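Local coordinates for short chain dehydrogenase (Rhodopseudomonas palustris, PDB 3H7A), which probably catalyses NAD(P)-dependent oxidation or reduction as a short-chain dehydrogenase/reductase with a Rossmann-type fold, its substrate not established, at residues 181-186 with 236-241; 136-141 with 177-182; 21-26 with 218-223. All blocks are in the same frame, centred on the assembly; numbering follows the deposited sequence.

Interaction 1: 181-186 with 236-241; sequences AHLIID and FEMEIR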
loop_
_atom_site.group_PDB
_atom_site.type_symbol
_atom_site.label_atom_id
_atom_site.label_comp_id
_atom_site.label_asym_id
_atom_site.label_seq_id
_atom_site.Cartn_x
_atom_site.Cartn_y
_atom_site.Cartn_z
ATOM N N ALA B 181 0.919 18.027 3.442
ATOM C CA ALA B 181 0.291 17.178 2.439
ATOM C C ALA B 181 1.254 16.779 1.327
ATOM O O ALA B 181 2.319 17.397 1.135
ATOM C CB ALA B 181 -0.993 17.822 1.859
ATOM N N HIS B 182 0.864 15.745 0.586
ATOM C CA HIS B 182 1.678 15.185 -0.478
ATOM C C HIS B 182 0.776 14.941 -1.686
ATOM O O HIS B 182 -0.088 14.072 -1.654
ATOM C CB HIS B 182 2.288 13.870 0.018
ATOM C CG HIS B 182 3.330 13.287 -0.886
ATOM N ND1 HIS B 182 3.318 11.963 -1.279
ATOM C CD2 HIS B 182 4.435 13.835 -1.444
ATOM C CE1 HIS B 182 4.357 11.729 -2.060
ATOM N NE2 HIS B 182 5.051 12.847 -2.176
ATOM N N LEU B 183 0.964 15.722 -2.746
ATOM C CA LEU B 183 0.120 15.597 -3.918
ATOM C C LEU B 183 0.853 14.866 -5.018
ATOM O O LEU B 183 1.853 15.366 -5.535
ATOM C CB LEU B 183 -0.324 16.974 -4.429
ATOM C CG LEU B 183 -1.230 16.963 -5.665
ATOM C CD1 LEU B 183 -2.610 16.379 -5.340
ATOM C CD2 LEU B 183 -1.356 18.373 -6.212
ATOM N N ILE B 184 0.315 13.711 -5.400
ATOM C CA ILE B 184 0.943 12.811 -6.368
ATOM C C ILE B 184 0.327 13.024 -7.743
ATOM O O ILE B 184 -0.890 12.946 -7.904
ATOM C CB ILE B 184 0.817 11.337 -5.923
ATOM C CG1 ILE B 184 1.581 11.116 -4.617
ATOM C CG2 ILE B 184 1.374 10.393 -6.983
ATOM C CD1 ILE B 184 1.203 9.867 -3.935
ATOM N N ILE B 185 1.173 13.332 -8.726
ATOM C CA ILE B 185 0.703 13.566 -10.086
ATOM C C ILE B 185 1.310 12.561 -11.082
ATOM O O ILE B 185 2.362 11.991 -10.818
ATOM C CB ILE B 185 0.935 15.051 -10.500
ATOM C CG1 ILE B 185 2.409 15.348 -10.743
ATOM C CG2 ILE B 185 0.426 15.998 -9.412
ATOM C CD1 ILE B 185 2.734 16.830 -10.874
ATOM N N ASP B 186 0.621 12.317 -12.204
ATOM C CA ASP B 186 1.198 11.593 -13.366
ATOM C C ASP B 186 0.667 12.063 -14.723
ATOM O O ASP B 186 -0.518 12.363 -14.876
ATOM C CB ASP B 186 1.076 10.063 -13.247
ATOM C CG ASP B 186 -0.205 9.605 -12.546
ATOM O OD1 ASP B 186 -0.962 8.823 -13.158
ATOM O OD2 ASP B 186 -0.440 9.987 -11.377
ATOM N N PHE B 236 -3.868 13.843 3.999
ATOM C CA PHE B 236 -2.416 13.875 3.882
ATOM C C PHE B 236 -1.970 13.681 2.442
ATOM O O PHE B 236 -1.223 14.486 1.923
ATOM C CB PHE B 236 -1.707 12.869 4.799
ATOM C CG PHE B 236 -0.263 12.627 4.416
ATOM C CD1 PHE B 236 0.707 13.598 4.654
ATOM C CD2 PHE B 236 0.119 11.431 3.793
ATOM C CE1 PHE B 236 2.048 13.398 4.271
ATOM C CE2 PHE B 236 1.445 11.224 3.395
ATOM C CZ PHE B 236 2.416 12.211 3.639
ATOM N N GLU B 237 -2.427 12.610 1.800
ATOM C CA GLU B 237 -1.962 12.270 0.463
ATOM C C GLU B 237 -3.120 12.156 -0.499
ATOM O O GLU B 237 -4.155 11.598 -0.163
ATOM C CB GLU B 237 -1.223 10.940 0.495
ATOM C CG GLU B 237 -0.303 10.687 -0.668
ATOM C CD GLU B 237 0.647 9.546 -0.375
ATOM O OE1 GLU B 237 0.178 8.473 0.050
ATOM O OE2 GLU B 237 1.866 9.724 -0.552
ATOM N N MET B 238 -2.925 12.664 -1.707
ATOM C CA MET B 238 -3.974 12.687 -2.714
ATOM C C MET B 238 -3.301 12.464 -4.059
ATOM O O MET B 238 -2.224 13.008 -4.305
ATOM C CB MET B 238 -4.663 14.053 -2.684
ATOM C CG MET B 238 -6.077 14.026 -3.170
ATOM S SD MET B 238 -6.987 15.549 -2.932
ATOM C CE MET B 238 -6.244 16.633 -4.141
ATOM N N GLU B 239 -3.912 11.658 -4.923
ATOM C CA GLU B 239 -3.366 11.430 -6.263
ATOM C C GLU B 239 -4.327 11.915 -7.339
ATOM O O GLU B 239 -5.518 11.629 -7.272
ATOM C CB GLU B 239 -3.014 9.951 -6.493
ATOM C CG GLU B 239 -2.288 9.723 -7.819
ATOM C CD GLU B 239 -1.852 8.282 -8.076
ATOM O OE1 GLU B 239 -1.978 7.418 -7.178
ATOM O OE2 GLU B 239 -1.367 8.030 -9.206
ATOM N N ILE B 240 -3.806 12.649 -8.322
ATOM C CA ILE B 240 -4.607 13.144 -9.438
ATOM C C ILE B 240 -4.026 12.680 -10.763
ATOM O O ILE B 240 -2.826 12.446 -10.860
ATOM C CB ILE B 240 -4.720 14.699 -9.423
ATOM C CG1 ILE B 240 -3.334 15.359 -9.328
ATOM C CG2 ILE B 240 -5.570 15.129 -8.269
ATOM C CD1 ILE B 240 -3.345 16.888 -9.371
ATOM N N ARG B 241 -4.886 12.516 -11.766
ATOM C CA ARG B 241 -4.468 12.300 -13.161
ATOM C C ARG B 241 -5.600 12.690 -14.135
ATOM O O ARG B 241 -6.778 12.683 -13.738
ATOM C CB ARG B 241 -3.948 10.873 -13.409
ATOM C CG ARG B 241 -4.831 9.759 -12.941
ATOM C CD ARG B 241 -4.485 8.470 -13.662
ATOM N NE ARG B 241 -4.721 8.593 -15.102
ATOM C CZ ARG B 241 -4.733 7.577 -15.963
ATOM N NH1 ARG B 241 -4.522 6.332 -15.547
ATOM N NH2 ARG B 241 -4.962 7.809 -17.251
#
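Strands 181-185 and 237-240 run parallel, 18° apart, with Phe-236 O taking the amide of His-182, His-182 O that of Met-238, Met-238 O that of Ile-184 and Ile-184 O that of Ile-240. On the face of His-182, Ile-184, Glu-237 and Glu-239, the imidazole and the carboxylate lie side by side. His-182 ND1 donates to Glu-237 OE2 over 2.8 Å, in the plane of the ring and on the anti lone pair of the oxygen. The same OE2 also takes a salt bridge from Arg-163 of helix 153-173, so two donors grip one oxygen. CD1 of Ile-184 packs against the carboxylate itself, 3.6 Å from Glu-237 CD. An alanine in place of Glu-237 would probably leave His-182 ND1 and the charge of Arg-163 without this mate and open a gap beside Ile-184 CD1. Farther along, Glu-239 CG lies 3.8 Å from Ile-184 CG2. The opposite face is apolar: Leu-183 CD1 meets Met-238 CE at 3.8 Å, and Ile-240 CD1 reaches Leu-183 CD2 at 4.0 Å. Ile-185 CG2 rests on Ile-240 CG1, and helix 216-228 covers Leu-183 and Ile-240. The pairing adds the last strand, 237-240, to the parallel sheet of the Rossmann-type short-chain dehydrogenase fold, at the edge where Thr-235 of a second subunit packs on Met-238 and Ile-240.

Interaction 2: 136-141 with 177-182; sequences KIFFTG and NIHVAH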
loop_
_atom_site.group_PDB
_atom_site.type_symbol
_atom_site.label_atom_id
_atom_site.label_comp_id
_atom_site.label_asym_id
_atom_site.label_seq_id
_atom_site.Cartn_x
_atom_site.Cartn_y
_atom_site.Cartn_z
ATOM N N LYS B 136 0.582 25.560 6.099
ATOM C CA LYS B 136 0.382 24.395 5.234
ATOM C C LYS B 136 1.661 24.144 4.442
ATOM O O LYS B 136 2.256 25.068 3.898
ATOM C CB LYS B 136 -0.848 24.560 4.318
ATOM C CG LYS B 136 -2.199 24.717 5.080
ATOM C CD LYS B 136 -3.425 24.216 4.312
ATOM C CE LYS B 136 -4.674 24.111 5.223
ATOM N NZ LYS B 136 -5.806 23.312 4.616
ATOM N N ILE B 137 2.104 22.886 4.415
ATOM C CA ILE B 137 3.336 22.507 3.724
ATOM C C ILE B 137 3.048 21.366 2.780
ATOM O O ILE B 137 2.821 20.238 3.215
ATOM C CB ILE B 137 4.445 22.030 4.689
ATOM C CG1 ILE B 137 4.665 23.045 5.813
ATOM C CG2 ILE B 137 5.725 21.760 3.899
ATOM C CD1 ILE B 137 5.599 22.591 6.908
ATOM N N PHE B 138 3.074 21.671 1.489
ATOM C CA PHE B 138 2.649 20.750 0.453
ATOM C C PHE B 138 3.851 20.318 -0.361
ATOM O O PHE B 138 4.705 21.143 -0.696
ATOM C CB PHE B 138 1.622 21.436 -0.459
ATOM C CG PHE B 138 0.338 21.818 0.232
ATOM C CD1 PHE B 138 -0.044 21.222 1.430
ATOM C CD2 PHE B 138 -0.521 22.744 -0.347
ATOM C CE1 PHE B 138 -1.226 21.559 2.055
ATOM C CE2 PHE B 138 -1.718 23.077 0.265
ATOM C CZ PHE B 138 -2.069 22.483 1.468
ATOM N N PHE B 139 3.910 19.024 -0.678
ATOM C CA PHE B 139 4.997 18.444 -1.451
ATOM C C PHE B 139 4.439 17.807 -2.713
ATOM O O PHE B 139 3.479 17.046 -2.640
ATOM C CB PHE B 139 5.684 17.359 -0.629
ATOM C CG PHE B 139 6.393 17.878 0.593
ATOM C CD1 PHE B 139 7.675 18.417 0.486
ATOM C CD2 PHE B 139 5.794 17.800 1.851
ATOM C CE1 PHE B 139 8.366 18.889 1.615
ATOM C CE2 PHE B 139 6.466 18.257 2.986
ATOM C CZ PHE B 139 7.768 18.809 2.856
ATOM N N THR B 140 5.033 18.109 -3.867
ATOM C CA THR B 140 4.620 17.477 -5.122
ATOM C C THR B 140 5.309 16.137 -5.319
ATOM O O THR B 140 6.527 16.085 -5.472
ATOM C CB THR B 140 4.915 18.355 -6.348
ATOM O OG1 THR B 140 4.289 19.635 -6.190
ATOM C CG2 THR B 140 4.370 17.709 -7.599
ATOM N N GLY B 141 4.511 15.070 -5.354
ATOM C CA GLY B 141 5.008 13.710 -5.581
ATOM C C GLY B 141 4.730 13.228 -6.987
ATOM O O GLY B 141 4.170 13.958 -7.795
ATOM N N ASN B 177 -1.208 21.980 14.221
ATOM C CA ASN B 177 -1.922 22.913 13.323
ATOM C C ASN B 177 -1.226 23.209 11.995
ATOM O O ASN B 177 -1.508 24.217 11.323
ATOM C CB ASN B 177 -2.351 24.196 14.080
ATOM C CG ASN B 177 -3.506 24.926 13.415
ATOM O OD1 ASN B 177 -4.391 24.315 12.823
ATOM N ND2 ASN B 177 -3.495 26.245 13.512
ATOM N N ILE B 178 -0.337 22.310 11.597
ATOM C CA ILE B 178 0.243 22.386 10.261
ATOM C C ILE B 178 -0.288 21.272 9.361
ATOM O O ILE B 178 -0.070 20.098 9.616
ATOM C CB ILE B 178 1.783 22.377 10.311
ATOM C CG1 ILE B 178 2.253 23.313 11.440
ATOM C CG2 ILE B 178 2.356 22.683 8.933
ATOM C CD1 ILE B 178 3.304 24.262 11.100
ATOM N N HIS B 179 -0.981 21.655 8.296
ATOM C CA HIS B 179 -1.450 20.712 7.310
ATOM C C HIS B 179 -0.312 20.366 6.357
ATOM O O HIS B 179 -0.079 21.067 5.362
ATOM C CB HIS B 179 -2.622 21.314 6.529
ATOM C CG HIS B 179 -3.272 20.376 5.553
ATOM N ND1 HIS B 179 -4.373 20.740 4.806
ATOM C CD2 HIS B 179 -2.990 19.096 5.205
ATOM C CE1 HIS B 179 -4.731 19.731 4.032
ATOM N NE2 HIS B 179 -3.907 18.723 4.251
ATOM N N VAL B 180 0.380 19.272 6.650
ATOM C CA VAL B 180 1.386 18.745 5.730
ATOM C C VAL B 180 0.645 17.861 4.736
ATOM O O VAL B 180 -0.194 17.055 5.138
ATOM C CB VAL B 180 2.480 17.927 6.466
ATOM C CG1 VAL B 180 3.591 17.514 5.518
ATOM C CG2 VAL B 180 3.062 18.728 7.612
ATOM N N ALA B 181 0.919 18.027 3.442
ATOM C CA ALA B 181 0.291 17.178 2.439
ATOM C C ALA B 181 1.254 16.779 1.327
ATOM O O ALA B 181 2.319 17.397 1.135
ATOM C CB ALA B 181 -0.993 17.822 1.859
ATOM N N HIS B 182 0.864 15.745 0.586
ATOM C CA HIS B 182 1.678 15.185 -0.478
ATOM C C HIS B 182 0.776 14.941 -1.686
ATOM O O HIS B 182 -0.088 14.072 -1.654
ATOM C CB HIS B 182 2.288 13.870 0.018
ATOM C CG HIS B 182 3.330 13.287 -0.886
ATOM N ND1 HIS B 182 3.318 11.963 -1.279
ATOM C CD2 HIS B 182 4.435 13.835 -1.444
ATOM C CE1 HIS B 182 4.357 11.729 -2.060
ATOM N NE2 HIS B 182 5.051 12.847 -2.176
#
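Strands 135-142 and 178-185 are the two strands of a beta-alpha-beta unit whose crossover is helix 153-173, and over 136-141 and 177-182 they pair in parallel, 4.6 Å between axes. Ile-137 bonds through both its N and its O: N donates to His-179 O, and O accepts from Ala-181 N. Phe-139 N then donates to Ala-181 O. On the face carrying Lys-136, Phe-138, His-179 and Ala-181, the lysine chain, in one of its two modelled conformers, lies extended against the histidine, its CG, CD and CE each 3.7 Å from His-179 CB. Its ammonium then meets the imidazole in the ring plane, with Lys-136 NZ 3.0 Å from His-179 ND1. In this conformer carbonyl oxygens of Leu-226, Tyr-227 and Gln-229 also bind NZ. His-179 NE2 is bonded to Thr-235 O, and the bonds at the two ring nitrogens together would help fix the ring's rotation. Phe-138 stands edge-to-face on the same imidazole, planes at 80°, with CE1 4.2 Å above the ring centre. The phenyl also lies against Ala-181, whose CB is 3.6 Å from Phe-138 CD1.

In this Rossmann-type sheet the other face turns to helices 104-132 and 153-173. There Ile-178, with CG2 anti to its backbone N, places that methyl 3.8 Å from Ile-137 CD1. Val-180 CG1 approaches the Phe-139 ring at its edge, 3.9 Å from CE2. Phe-139 CB lies in the plane of the His-182 imidazole, at its edge near CD2. Beyond it Gly-141 CA comes 3.5 Å from His-182 NE2, while ND1 of that ring is held by Glu-237; a CB on the glycine would clash with NE2, so the absence of a side chain lets the imidazole lie close to the strand.

Interaction 3: 21-26 with 218-223; sequences AEIAKK and AVAGAY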
loop_
_atom_site.group_PDB
_atom_site.type_symbol
_atom_site.label_atom_id
_atom_site.label_comp_id
_atom_site.label_asym_id
_atom_site.label_seq_id
_atom_site.Cartn_x
_atom_site.Cartn_y
_atom_site.Cartn_z
ATOM N N ALA B 21 4.363 27.649 -12.146
ATOM C CA ALA B 21 3.840 28.955 -12.559
ATOM C C ALA B 21 2.349 29.079 -12.304
ATOM O O ALA B 21 1.879 30.122 -11.843
ATOM C CB ALA B 21 4.134 29.194 -14.031
ATOM N N GLU B 22 1.608 28.012 -12.603
ATOM C CA GLU B 22 0.168 27.978 -12.349
ATOM C C GLU B 22 -0.163 27.987 -10.868
ATOM O O GLU B 22 -1.151 28.590 -10.458
ATOM C CB GLU B 22 -0.494 26.773 -13.014
ATOM C CG GLU B 22 -0.617 26.885 -14.523
ATOM C CD GLU B 22 -1.402 28.101 -14.978
ATOM O OE1 GLU B 22 -2.438 28.444 -14.353
ATOM O OE2 GLU B 22 -0.975 28.706 -15.977
ATOM N N ILE B 23 0.663 27.320 -10.066
ATOM C CA ILE B 23 0.487 27.352 -8.615
ATOM C C ILE B 23 0.645 28.791 -8.115
ATOM O O ILE B 23 -0.175 29.270 -7.332
ATOM C CB ILE B 23 1.480 26.410 -7.885
ATOM C CG1 ILE B 23 1.173 24.941 -8.201
ATOM C CG2 ILE B 23 1.409 26.634 -6.404
ATOM C CD1 ILE B 23 2.291 23.980 -7.792
ATOM N N ALA B 24 1.681 29.474 -8.603
ATOM C CA ALA B 24 1.959 30.860 -8.233
ATOM C C ALA B 24 0.796 31.760 -8.651
ATOM O O ALA B 24 0.299 32.526 -7.829
ATOM C CB ALA B 24 3.275 31.326 -8.853
ATOM N N LYS B 25 0.338 31.617 -9.901
ATOM C CA LYS B 25 -0.839 32.341 -10.417
ATOM C C LYS B 25 -2.065 32.155 -9.528
ATOM O O LYS B 25 -2.752 33.122 -9.229
ATOM C CB LYS B 25 -1.195 31.918 -11.859
ATOM C CG LYS B 25 -0.245 32.397 -12.968
ATOM C CD LYS B 25 -0.803 32.033 -14.368
ATOM C CE LYS B 25 0.319 31.812 -15.379
ATOM N NZ LYS B 25 -0.146 31.598 -16.793
ATOM N N LYS B 26 -2.325 30.920 -9.097
ATOM C CA LYS B 26 -3.503 30.603 -8.272
ATOM C C LYS B 26 -3.459 31.233 -6.884
ATOM O O LYS B 26 -4.429 31.861 -6.458
ATOM C CB LYS B 26 -3.718 29.075 -8.164
ATOM C CG LYS B 26 -4.926 28.625 -7.316
ATOM C CD LYS B 26 -6.247 29.284 -7.747
ATOM C CE LYS B 26 -7.429 28.374 -7.485
ATOM N NZ LYS B 26 -8.673 29.130 -7.191
ATOM N N ALA B 218 -4.806 22.494 -13.474
ATOM C CA ALA B 218 -5.508 21.485 -12.680
ATOM C C ALA B 218 -4.790 21.173 -11.365
ATOM O O ALA B 218 -5.436 21.074 -10.316
ATOM C CB ALA B 218 -5.717 20.223 -13.492
ATOM N N VAL B 219 -3.462 21.042 -11.429
ATOM C CA VAL B 219 -2.626 20.804 -10.244
ATOM C C VAL B 219 -2.748 21.959 -9.238
ATOM O O VAL B 219 -2.851 21.737 -8.024
ATOM C CB VAL B 219 -1.144 20.602 -10.640
ATOM C CG1 VAL B 219 -0.285 20.243 -9.430
ATOM C CG2 VAL B 219 -1.013 19.525 -11.723
ATOM N N ALA B 220 -2.765 23.187 -9.757
ATOM C CA ALA B 220 -2.918 24.374 -8.922
ATOM C C ALA B 220 -4.262 24.348 -8.212
ATOM O O ALA B 220 -4.342 24.693 -7.030
ATOM C CB ALA B 220 -2.771 25.631 -9.751
ATOM N N GLY B 221 -5.296 23.902 -8.935
ATOM C CA GLY B 221 -6.637 23.710 -8.396
ATOM C C GLY B 221 -6.658 22.710 -7.266
ATOM O O GLY B 221 -7.259 22.974 -6.222
ATOM N N ALA B 222 -5.979 21.574 -7.468
ATOM C CA ALA B 222 -5.841 20.529 -6.433
ATOM C C ALA B 222 -5.107 21.025 -5.178
ATOM O O ALA B 222 -5.506 20.720 -4.049
ATOM C CB ALA B 222 -5.155 19.287 -7.011
ATOM N N TYR B 223 -4.044 21.804 -5.373
ATOM C CA TYR B 223 -3.358 22.406 -4.242
ATOM C C TYR B 223 -4.250 23.403 -3.519
ATOM O O TYR B 223 -4.229 23.475 -2.280
ATOM C CB TYR B 223 -2.067 23.069 -4.688
ATOM C CG TYR B 223 -0.898 22.133 -4.684
ATOM C CD1 TYR B 223 -0.640 21.334 -3.575
ATOM C CD2 TYR B 223 -0.044 22.043 -5.782
ATOM C CE1 TYR B 223 0.427 20.465 -3.553
ATOM C CE2 TYR B 223 1.048 21.184 -5.766
ATOM C CZ TYR B 223 1.269 20.400 -4.630
ATOM O OH TYR B 223 2.322 19.532 -4.556
#
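The phenol ring of Tyr-223 is the flat group here, and Ile-23 comes to it obliquely, at the CD2-CE2 side. Its CD1 sits 3.6 Å from Tyr-223 CD2 and 3.7 Å from CE2, so the methyl touches one flank of the ring, while CG1 follows at 4.0 Å from Tyr-223 CD2. The isoleucine reaches this far because its chain is extended at chi2 (166°), carrying CD1 away from its own helix. The ring is placed by further neighbours: Tyr-223 OH is hydrogen-bonded to Thr-140 OG1 on strand 135-142, Leu-183 packs against the ring from strand 178-185, and Ile-88 of strand 84-89 touches both Tyr-223 and Ile-23.

At the closest part of the crossing the side chain is as small as one can be. Ala-220 points its CB at helix 18-29, where it lies 3.4 Å from Glu-22 O. The CB atoms of Glu-22 and Lys-26, one turn apart, stand 4.1 Å and 3.9 Å from the same methyl, making a shallow seat for it on the helix surface. This small residue allows the segment axes to approach to 8.2 Å while inclined at 50°.

The polar ends turn elsewhere. Lys-26 touches Ala-220 through its CB, but its chain bends at chi2 and its ammonium pairs with Glu-30 and makes a cation-pi contact with Trp-224. Glu-22 forms a salt bridge with Lys-25 on its own helix, and Lys-25 also pairs with Glu-50. Helices 18-29 and 216-228 thus pack together through a small residue and an isoleucine-tyrosine contact, as two neighbouring helices covering one face of the parallel sheet in the Rossmann-type fold.

Starting from the N terminus, helix 18-29 carries the first half of interaction 3, which closes only 192 residues later at helix 216-228. Within that long loop lies interaction 2, whole: strand 135-142 is left, helix 153-173 is traversed, and strand 178-185 returns to pair beside it. Interaction 1 begins on that same strand, sharing Ala-181 and His-182, and closes at strand 237-240, after helix 216-228, so interactions 1 and 3 cross. Tyr-223 and Leu-183 join the pieces: Tyr-223 CE1 packs on Phe-138 CB, while Leu-183 CD2 packs on Tyr-223, Val-219 and Ala-222. Interactions 1 and 2 knit three successive strands; interaction 3 ties the first helix to the last.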